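Local coordinates for SH2 domain-containing protein 3C (Homo sapiens, PDB 3T6G) that acts as an adapter in integrin-mediated cell adhesion and migration, its closed Cdc25-homology domain, the part present here, binding BCAR1 instead of carrying out canonical nucleotide exchange, at residues 16-21 against 281-286; 100-105 against 277-282; 110-115 against 305-310. The protein carries 2 engineered substitutions. All coordinates share one frame; numbering follows the deposited sequence.

How the interactions relate
Helix 279-287 serves both interaction 1 and interaction 2, which share its residues Phe281 and Gln282; the loop 16-21 lies against one side and helix 93-115 meets another, with the centres of the two contacts about 9 Å apart. They also touch directly, since Asn17 N probably donates a hydrogen bond to Glu280 OE2 at 3.2 Å. Interaction 3 lies further along helix 93-115, its centre about 16 Å from that of interaction 2, and uses helix 296-314, which follows helix 279-287 in the chain. Interactions 1 and 3 meet where Leu286 CD2 packs on Val112 CG2 at 4.2 Å.

Interaction 1 (16-21 against 281-286); sequences FNPATF and FQMRLL
Pro18 meets Arg284 as the closest backbone pair where the loop 16-21 lies against helix 279-287. The segment begins with Phe16, whose ring touches Thr279 and Glu280 at the start of that helix and Asp98 of helix 93-115. Asn17 serves through its carbonyl oxygen, which accepts from both the backbone N and OG1 of Thr20; the hydroxyl lies in the carbonyl plane on a lone pair, OG1 to O 3.0 Å. These bonds brace the 3-10 turn 18-20 that offers its carbonyls to the helix. Pro18 is buried, and its ring has two neighbours: CG lies 3.8 Å from CE of Met283, whose chain bends at chi3 (72°), while CB packs against CG of Arg284 at 4.1 Å. The arrangement is a loop before helix 35-46 held against helix 279-287 in this all-helical Ras-GEF (Cdc25-homology) chain, packed on the helix through Pro18, with Arg284 adding weak bonds to two successive carbonyls. Arg284 NE gives a weak, bent hydrogen bond to Pro18 O (2.9 Å, 127° at the hydrogen). Arg284 NH2 gives another weak bond to Ala19 O at 3.3 Å, the oxygen lying at the edge of the guanidinium, near its plane. NH1 is hydrogen-bonded to Asn30 OD1. Phe21 closes the segment. Its carbonyl oxygen sits over one face of the guanidinium, where the angle is too poor for a hydrogen bond. CG of Phe21 is anti to the backbone N (chi1 176°); the ring crosses Phe281 at a slant, Phe21 CZ lying 4.0 Å from Phe281 CB, and Phe281 CA stands above the ring face toward the rim. Ile26 touches Phe21, Phe281 and Arg284.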
loop_
_atom_site.group_PDB
_atom_site.type_symbol
_atom_site.label_atom_id
_atom_site.label_comp_id
_atom_site.label_asym_id
_atom_site.label_seq_id
_atom_site.Cartn_x
_atom_site.Cartn_y
_atom_site.Cartn_z
ATOM N N PHE A 16 4.616 -0.477 15.153
ATOM C CA PHE A 16 5.443 0.691 15.458
ATOM C C PHE A 16 5.110 1.166 16.859
ATOM O O PHE A 16 3.939 1.331 17.182
ATOM C CB PHE A 16 5.153 1.847 14.489
ATOM C CG PHE A 16 5.436 1.533 13.049
ATOM C CD1 PHE A 16 6.586 0.848 12.682
ATOM C CD2 PHE A 16 4.545 1.924 12.056
ATOM C CE1 PHE A 16 6.847 0.562 11.338
ATOM C CE2 PHE A 16 4.797 1.638 10.705
ATOM C CZ PHE A 16 5.945 0.949 10.348
ATOM N N ASN A 17 6.117 1.411 17.692
ATOM C CA ASN A 17 5.845 1.989 19.004
ATOM C C ASN A 17 6.778 3.131 19.352
ATOM O O ASN A 17 7.713 2.969 20.148
ATOM C CB ASN A 17 5.859 0.932 20.110
ATOM C CG ASN A 17 5.248 1.448 21.402
ATOM O OD1 ASN A 17 4.916 2.633 21.507
ATOM N ND2 ASN A 17 5.106 0.570 22.393
ATOM N N PRO A 18 6.521 4.297 18.746
ATOM C CA PRO A 18 7.292 5.528 18.908
ATOM C C PRO A 18 7.637 5.788 20.357
ATOM O O PRO A 18 8.793 6.034 20.683
ATOM C CB PRO A 18 6.328 6.612 18.400
ATOM C CG PRO A 18 5.010 5.906 18.105
ATOM C CD PRO A 18 5.386 4.492 17.832
ATOM N N ALA A 19 6.632 5.726 21.219
ATOM C CA ALA A 19 6.808 6.026 22.637
ATOM C C ALA A 19 7.919 5.232 23.349
ATOM O O ALA A 19 8.379 5.647 24.413
ATOM C CB ALA A 19 5.478 5.861 23.374
ATOM N N THR A 20 8.348 4.105 22.775
ATOM C CA THR A 20 9.396 3.286 23.402
ATOM C C THR A 20 10.733 3.301 22.655
ATOM O O THR A 20 11.723 2.713 23.113
ATOM C CB THR A 20 8.941 1.819 23.629
ATOM O OG1 THR A 20 8.637 1.189 22.372
ATOM C CG2 THR A 20 7.726 1.786 24.530
ATOM N N PHE A 21 10.751 3.984 21.512
ATOM C CA PHE A 21 11.955 4.132 20.704
ATOM C C PHE A 21 13.012 4.940 21.464
ATOM O O PHE A 21 12.708 5.973 22.063
ATOM C CB PHE A 21 11.599 4.786 19.363
ATOM C CG PHE A 21 12.791 5.072 18.479
ATOM C CD1 PHE A 21 13.225 4.140 17.556
ATOM C CD2 PHE A 21 13.467 6.276 18.569
ATOM C CE1 PHE A 21 14.319 4.396 16.745
ATOM C CE2 PHE A 21 14.561 6.540 17.757
ATOM C CZ PHE A 21 14.984 5.597 16.842
ATOM N N PHE A 281 11.425 6.468 14.254
ATOM C CA PHE A 281 12.291 7.639 14.362
ATOM C C PHE A 281 11.542 8.869 13.825
ATOM O O PHE A 281 11.511 9.936 14.461
ATOM C CB PHE A 281 13.613 7.432 13.608
ATOM C CG PHE A 281 14.372 8.712 13.360
ATOM C CD1 PHE A 281 15.186 9.259 14.347
ATOM C CD2 PHE A 281 14.270 9.372 12.141
ATOM C CE1 PHE A 281 15.892 10.451 14.121
ATOM C CE2 PHE A 281 14.973 10.565 11.901
ATOM C CZ PHE A 281 15.778 11.111 12.890
ATOM N N GLN A 282 10.911 8.708 12.666
ATOM C CA GLN A 282 10.170 9.815 12.075
ATOM C C GLN A 282 9.017 10.313 12.936
ATOM O O GLN A 282 8.911 11.507 13.200
ATOM C CB GLN A 282 9.740 9.467 10.663
ATOM C CG GLN A 282 10.970 9.215 9.796
ATOM C CD GLN A 282 10.640 8.764 8.406
ATOM O OE1 GLN A 282 9.481 8.581 8.071
ATOM N NE2 GLN A 282 11.664 8.558 7.586
ATOM N N MET A 283 8.174 9.403 13.408
ATOM C CA MET A 283 7.066 9.817 14.248
ATOM C C MET A 283 7.552 10.667 15.418
ATOM O O MET A 283 7.027 11.743 15.667
ATOM C CB MET A 283 6.253 8.606 14.714
ATOM C CG MET A 283 5.635 7.857 13.549
ATOM S SD MET A 283 4.856 6.318 14.023
ATOM C CE MET A 283 3.389 6.954 14.875
ATOM N N ARG A 284 8.575 10.194 16.117
ATOM C CA ARG A 284 9.159 10.929 17.241
ATOM C C ARG A 284 9.774 12.265 16.833
ATOM O O ARG A 284 9.579 13.291 17.498
ATOM C CB ARG A 284 10.216 10.067 17.922
ATOM C CG ARG A 284 9.635 9.049 18.886
ATOM C CD ARG A 284 9.266 9.756 20.161
ATOM N NE ARG A 284 9.364 8.844 21.286
ATOM C CZ ARG A 284 10.316 8.877 22.209
ATOM N NH1 ARG A 284 11.262 9.803 22.160
ATOM N NH2 ARG A 284 10.302 7.987 23.193
ATOM N N LEU A 285 10.529 12.248 15.740
ATOM C CA LEU A 285 11.084 13.479 15.183
ATOM C C LEU A 285 9.986 14.487 14.917
ATOM O O LEU A 285 10.015 15.600 15.405
ATOM C CB LEU A 285 11.793 13.185 13.867
ATOM C CG LEU A 285 12.208 14.398 13.047
ATOM C CD1 LEU A 285 13.233 15.192 13.810
ATOM C CD2 LEU A 285 12.766 13.933 11.712
ATOM N N LEU A 286 9.012 14.077 14.122
ATOM C CA LEU A 286 7.963 14.971 13.662
ATOM C C LEU A 286 7.031 15.418 14.789
ATOM O O LEU A 286 6.750 16.602 14.960
ATOM C CB LEU A 286 7.189 14.276 12.544
ATOM C CG LEU A 286 8.083 14.071 11.313
ATOM C CD1 LEU A 286 7.458 13.155 10.289
ATOM C CD2 LEU A 286 8.431 15.414 10.685
#

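Interaction 2 (100-105 against 277-282); sequences LERFHT and FSTEFQ
Arg102 has CG anti to the backbone N (chi1 -166°) and a chain extended from CG to NE; the guanidinium beyond it meets the start of helix 279-287, where Thr279 holds OG1 anti to its own carbonyl carbon (chi1 -60°). The guanidinium takes Phe277 O end-on, Arg102 NH1 and NH2 each donating to this one oxygen from 3.0 Å, with the acceptor almost in the guanidinium plane. Arg102 NH1 has a second acceptor in Thr279 OG1 at 3.1 Å, tilted 18° from that plane. The remaining nitrogen, NE, forms a salt bridge with Asp61, which together with these bonds would fix the rotation of the group. An alanine in place of Arg102 would probably leave Phe277 O without both of these donors and Asp61 without its charged mate in a buried setting.

Beside this grip a water links the two segments. It donates to Arg102 O and to Gln282 OE1 (2.6 Å) and accepts from Thr279 OG1, giving that hydroxyl two polar partners. Farther along, the side chains of Thr105 and Gln282 run alongside each other with opposed directions, Thr105 CG2 lying 3.7 Å from Gln282 CB; Gln282 NE2 turns back to Val276 O, and Thr105 OG1 bonds to Tyr300 OH. Glu101 adds CG against Thr279 CG2 at 4.0 Å, its carboxylate being paired with Arg299.

Ser278 stands at the N-cap, its OG accepting from Phe281 N at 3.1 Å. The arrangement is thus a capped helix start, its preceding carbonyl held by an arginine from helix 93-115, within the all-helical core of the Ras-GEF domain.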
loop_
_atom_site.group_PDB
_atom_site.type_symbol
_atom_site.label_atom_id
_atom_site.label_comp_id
_atom_site.label_asym_id
_atom_site.label_seq_id
_atom_site.Cartn_x
_atom_site.Cartn_y
_atom_site.Cartn_z
ATOM N N LEU A 100 0.801 2.133 5.698
ATOM C CA LEU A 100 0.200 3.419 5.350
ATOM C C LEU A 100 0.798 4.544 6.210
ATOM O O LEU A 100 1.024 5.657 5.713
ATOM C CB LEU A 100 -1.337 3.398 5.446
ATOM C CG LEU A 100 -2.142 2.700 4.331
ATOM C CD1 LEU A 100 -3.593 2.457 4.758
ATOM C CD2 LEU A 100 -2.117 3.454 3.022
ATOM N N GLU A 101 1.058 4.268 7.489
ATOM C CA GLU A 101 1.722 5.259 8.333
ATOM C C GLU A 101 3.101 5.526 7.764
ATOM O O GLU A 101 3.540 6.673 7.684
ATOM C CB GLU A 101 1.866 4.794 9.779
ATOM C CG GLU A 101 2.602 5.805 10.672
ATOM C CD GLU A 101 1.718 6.967 11.122
ATOM O OE1 GLU A 101 0.515 6.731 11.352
ATOM O OE2 GLU A 101 2.212 8.110 11.253
ATOM N N ARG A 102 3.766 4.457 7.347
ATOM C CA ARG A 102 5.132 4.584 6.877
ATOM C C ARG A 102 5.163 5.506 5.674
ATOM O O ARG A 102 5.904 6.494 5.652
ATOM C CB ARG A 102 5.752 3.228 6.516
ATOM C CG ARG A 102 7.284 3.306 6.357
ATOM C CD ARG A 102 7.942 1.965 6.036
ATOM N NE ARG A 102 9.255 2.147 5.428
ATOM C CZ ARG A 102 10.307 2.678 6.059
ATOM N NH1 ARG A 102 10.220 3.084 7.326
ATOM N NH2 ARG A 102 11.458 2.802 5.425
ATOM N N PHE A 103 4.362 5.149 4.677
ATOM C CA PHE A 103 4.215 5.900 3.439
ATOM C C PHE A 103 3.971 7.405 3.671
ATOM O O PHE A 103 4.814 8.245 3.305
ATOM C CB PHE A 103 3.075 5.295 2.629
ATOM C CG PHE A 103 2.971 5.815 1.222
ATOM C CD1 PHE A 103 3.674 5.208 0.189
ATOM C CD2 PHE A 103 2.140 6.882 0.924
ATOM C CE1 PHE A 103 3.561 5.665 -1.110
ATOM C CE2 PHE A 103 2.020 7.342 -0.385
ATOM C CZ PHE A 103 2.729 6.730 -1.401
ATOM N N HIS A 104 2.847 7.767 4.281
ATOM C CA HIS A 104 2.610 9.190 4.414
ATOM C C HIS A 104 3.616 9.899 5.310
ATOM O O HIS A 104 3.993 11.039 5.050
ATOM C CB HIS A 104 1.178 9.557 4.812
ATOM C CG HIS A 104 0.863 11.005 4.557
ATOM N ND1 HIS A 104 1.119 11.617 3.344
ATOM C CD2 HIS A 104 0.372 11.975 5.369
ATOM C CE1 HIS A 104 0.774 12.890 3.413
ATOM N NE2 HIS A 104 0.314 13.133 4.628
ATOM N N THR A 105 4.038 9.232 6.374
ATOM C CA THR A 105 4.974 9.840 7.303
ATOM C C THR A 105 6.356 10.107 6.671
ATOM O O THR A 105 6.988 11.124 6.938
ATOM C CB THR A 105 5.050 9.031 8.565
ATOM O OG1 THR A 105 3.839 9.249 9.278
ATOM C CG2 THR A 105 6.227 9.469 9.453
ATOM N N PHE A 277 15.503 6.706 8.272
ATOM C CA PHE A 277 14.488 6.122 7.417
ATOM C C PHE A 277 13.598 5.132 8.170
ATOM O O PHE A 277 12.932 4.281 7.558
ATOM C CB PHE A 277 15.166 5.421 6.243
ATOM C CG PHE A 277 15.658 6.361 5.203
ATOM C CD1 PHE A 277 14.795 7.312 4.651
ATOM C CD2 PHE A 277 16.983 6.331 4.790
ATOM C CE1 PHE A 277 15.249 8.206 3.690
ATOM C CE2 PHE A 277 17.444 7.222 3.827
ATOM C CZ PHE A 277 16.581 8.160 3.283
ATOM N N SER A 278 13.602 5.239 9.493
ATOM C CA SER A 278 12.747 4.400 10.304
ATOM C C SER A 278 11.527 5.213 10.753
ATOM O O SER A 278 11.678 6.372 11.196
ATOM C CB SER A 278 13.516 3.831 11.505
ATOM O OG SER A 278 13.043 4.379 12.723
ATOM N N THR A 279 10.335 4.604 10.630
ATOM C CA THR A 279 9.050 5.283 10.885
ATOM C C THR A 279 8.896 5.728 12.341
ATOM O O THR A 279 8.421 6.839 12.618
ATOM C CB THR A 279 7.846 4.403 10.530
ATOM O OG1 THR A 279 7.894 4.057 9.142
ATOM C CG2 THR A 279 6.557 5.153 10.823
ATOM N N GLU A 280 9.290 4.856 13.262
ATOM C CA GLU A 280 9.370 5.223 14.668
ATOM C C GLU A 280 10.254 6.451 14.882
ATOM O O GLU A 280 9.889 7.373 15.613
ATOM C CB GLU A 280 9.904 4.052 15.499
ATOM C CG GLU A 280 9.263 2.704 15.165
ATOM C CD GLU A 280 9.203 1.761 16.370
ATOM O OE1 GLU A 280 9.135 0.526 16.180
ATOM O OE2 GLU A 280 9.205 2.251 17.515
ATOM N N PHE A 281 11.425 6.468 14.254
ATOM C CA PHE A 281 12.291 7.639 14.362
ATOM C C PHE A 281 11.542 8.869 13.825
ATOM O O PHE A 281 11.511 9.936 14.461
ATOM C CB PHE A 281 13.613 7.432 13.608
ATOM C CG PHE A 281 14.372 8.712 13.360
ATOM C CD1 PHE A 281 15.186 9.259 14.347
ATOM C CD2 PHE A 281 14.270 9.372 12.141
ATOM C CE1 PHE A 281 15.892 10.451 14.121
ATOM C CE2 PHE A 281 14.973 10.565 11.901
ATOM C CZ PHE A 281 15.778 11.111 12.890
ATOM N N GLN A 282 10.911 8.708 12.666
ATOM C CA GLN A 282 10.170 9.815 12.075
ATOM C C GLN A 282 9.017 10.313 12.936
ATOM O O GLN A 282 8.911 11.507 13.200
ATOM C CB GLN A 282 9.740 9.467 10.663
ATOM C CG GLN A 282 10.970 9.215 9.796
ATOM C CD GLN A 282 10.640 8.764 8.406
ATOM O OE1 GLN A 282 9.481 8.581 8.071
ATOM N NE2 GLN A 282 11.664 8.558 7.586
HETATM O O HOH W 1 7.916 6.522 7.631
#

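Interaction 3 (110-115 against 305-310); sequences LAVDIL and KVLTAL
Helices 110-115 and 305-310 run in nearly the same direction, their axes 10.4 Å apart at closest approach and inclined by 24°, and their α-carbons come nearest at Val112 with Leu307 and at Leu115 with Leu310. Leu307 carries much of the contact through one methyl. Its CG lies anti to the carbonyl carbon (chi1 -68°). CD2, one of the two methyls of Leu307, meets three side chains of the other helix: Leu115 CD1 at 3.5 Å, Val112 CG2 at 3.9 Å and, more loosely, Ala111 CB at 4.5 Å. The side chains of Val112 and Leu115 each cross that of Leu307 at about a right angle. One turn on, Leu115 and Leu310 approach through their first carbons, CB to CB 4.1 Å, Leu310 being partly exposed.

No hydrogen bond joins the two segments, so the contact is purely apolar. Met157, before helix 158-161, touches both Ala111 and Leu307, and Ile160 of that helix touches Ala111 and Leu115. This is plain near-parallel helix packing in an all-helical Ras-GEF fold, joining the C-terminal part of helix 93-115 to helix 296-314, the last modelled helix.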
loop_
_atom_site.group_PDB
_atom_site.type_symbol
_atom_site.label_atom_id
_atom_site.label_comp_id
_atom_site.label_asym_id
_atom_site.label_seq_id
_atom_site.Cartn_x
_atom_site.Cartn_y
_atom_site.Cartn_z
ATOM N N LEU A 110 10.522 13.824 4.050
ATOM C CA LEU A 110 11.130 14.399 2.865
ATOM C C LEU A 110 10.662 15.852 2.608
ATOM O O LEU A 110 11.471 16.709 2.274
ATOM C CB LEU A 110 10.893 13.491 1.643
ATOM C CG LEU A 110 11.546 12.128 1.895
ATOM C CD1 LEU A 110 11.429 11.160 0.729
ATOM C CD2 LEU A 110 13.002 12.361 2.234
ATOM N N ALA A 111 9.371 16.131 2.778
ATOM C CA ALA A 111 8.871 17.482 2.528
ATOM C C ALA A 111 9.452 18.487 3.522
ATOM O O ALA A 111 9.753 19.625 3.162
ATOM C CB ALA A 111 7.357 17.514 2.564
ATOM N N VAL A 112 9.607 18.057 4.770
ATOM C CA VAL A 112 10.117 18.920 5.824
ATOM C C VAL A 112 11.610 19.270 5.623
ATOM O O VAL A 112 12.089 20.341 6.027
ATOM C CB VAL A 112 9.924 18.251 7.196
ATOM C CG1 VAL A 112 10.647 19.029 8.298
ATOM C CG2 VAL A 112 8.434 18.104 7.505
ATOM N N ASP A 113 12.345 18.355 5.010
ATOM C CA ASP A 113 13.765 18.560 4.821
ATOM C C ASP A 113 13.857 19.655 3.788
ATOM O O ASP A 113 14.623 20.607 3.930
ATOM C CB ASP A 113 14.413 17.281 4.297
ATOM C CG ASP A 113 15.916 17.396 4.182
ATOM O OD1 ASP A 113 16.515 18.040 5.066
ATOM O OD2 ASP A 113 16.492 16.831 3.219
ATOM N N ILE A 114 13.025 19.523 2.760
ATOM C CA ILE A 114 12.961 20.502 1.691
ATOM C C ILE A 114 12.572 21.898 2.180
ATOM O O ILE A 114 13.252 22.876 1.877
ATOM C CB ILE A 114 12.039 20.043 0.572
ATOM C CG1 ILE A 114 12.626 18.783 -0.060
ATOM C CG2 ILE A 114 11.886 21.159 -0.458
ATOM C CD1 ILE A 114 11.930 18.273 -1.280
ATOM N N LEU A 115 11.500 21.997 2.957
ATOM C CA LEU A 115 11.085 23.300 3.457
ATOM C C LEU A 115 12.019 23.771 4.560
ATOM O O LEU A 115 11.930 24.912 5.009
ATOM C CB LEU A 115 9.654 23.249 3.952
ATOM C CG LEU A 115 8.688 22.746 2.871
ATOM C CD1 LEU A 115 7.386 22.139 3.465
ATOM C CD2 LEU A 115 8.384 23.869 1.892
ATOM N N LYS A 305 -0.984 21.705 8.216
ATOM C CA LYS A 305 -0.949 23.136 8.470
ATOM C C LYS A 305 0.499 23.627 8.674
ATOM O O LYS A 305 0.863 24.732 8.233
ATOM C CB LYS A 305 -1.855 23.494 9.662
ATOM C CG LYS A 305 -1.116 23.823 10.962
ATOM C CD LYS A 305 -0.419 25.195 10.891
ATOM C CE LYS A 305 0.311 25.551 12.187
ATOM N NZ LYS A 305 0.931 26.902 12.110
ATOM N N VAL A 306 1.322 22.805 9.326
ATOM C CA VAL A 306 2.694 23.196 9.634
ATOM C C VAL A 306 3.500 23.367 8.368
ATOM O O VAL A 306 4.279 24.305 8.238
ATOM C CB VAL A 306 3.389 22.179 10.513
ATOM C CG1 VAL A 306 4.883 22.422 10.506
ATOM C CG2 VAL A 306 2.847 22.282 11.918
ATOM N N LEU A 307 3.305 22.441 7.441
ATOM C CA LEU A 307 3.875 22.541 6.114
ATOM C C LEU A 307 3.473 23.843 5.425
ATOM O O LEU A 307 4.325 24.683 5.146
ATOM C CB LEU A 307 3.450 21.337 5.271
ATOM C CG LEU A 307 4.052 20.009 5.726
ATOM C CD1 LEU A 307 3.600 18.877 4.822
ATOM C CD2 LEU A 307 5.567 20.110 5.728
ATOM N N THR A 308 2.181 24.022 5.158
ATOM C CA THR A 308 1.737 25.171 4.375
ATOM C C THR A 308 2.255 26.478 4.944
ATOM O O THR A 308 2.477 27.420 4.194
ATOM C CB THR A 308 0.217 25.259 4.262
ATOM O OG1 THR A 308 -0.346 25.275 5.572
ATOM C CG2 THR A 308 -0.332 24.076 3.494
ATOM N N ALA A 309 2.462 26.534 6.261
ATOM C CA ALA A 309 3.028 27.739 6.888
ATOM C C ALA A 309 4.504 27.932 6.547
ATOM O O ALA A 309 4.931 29.027 6.176
ATOM C CB ALA A 309 2.847 27.713 8.400
ATOM N N LEU A 310 5.289 26.877 6.702
ATOM C CA LEU A 310 6.681 26.935 6.299
ATOM C C LEU A 310 6.748 27.375 4.849
ATOM O O LEU A 310 7.515 28.265 4.489
ATOM C CB LEU A 310 7.337 25.566 6.454
ATOM C CG LEU A 310 7.306 25.064 7.891
ATOM C CD1 LEU A 310 8.157 23.793 8.075
ATOM C CD2 LEU A 310 7.772 26.194 8.794
#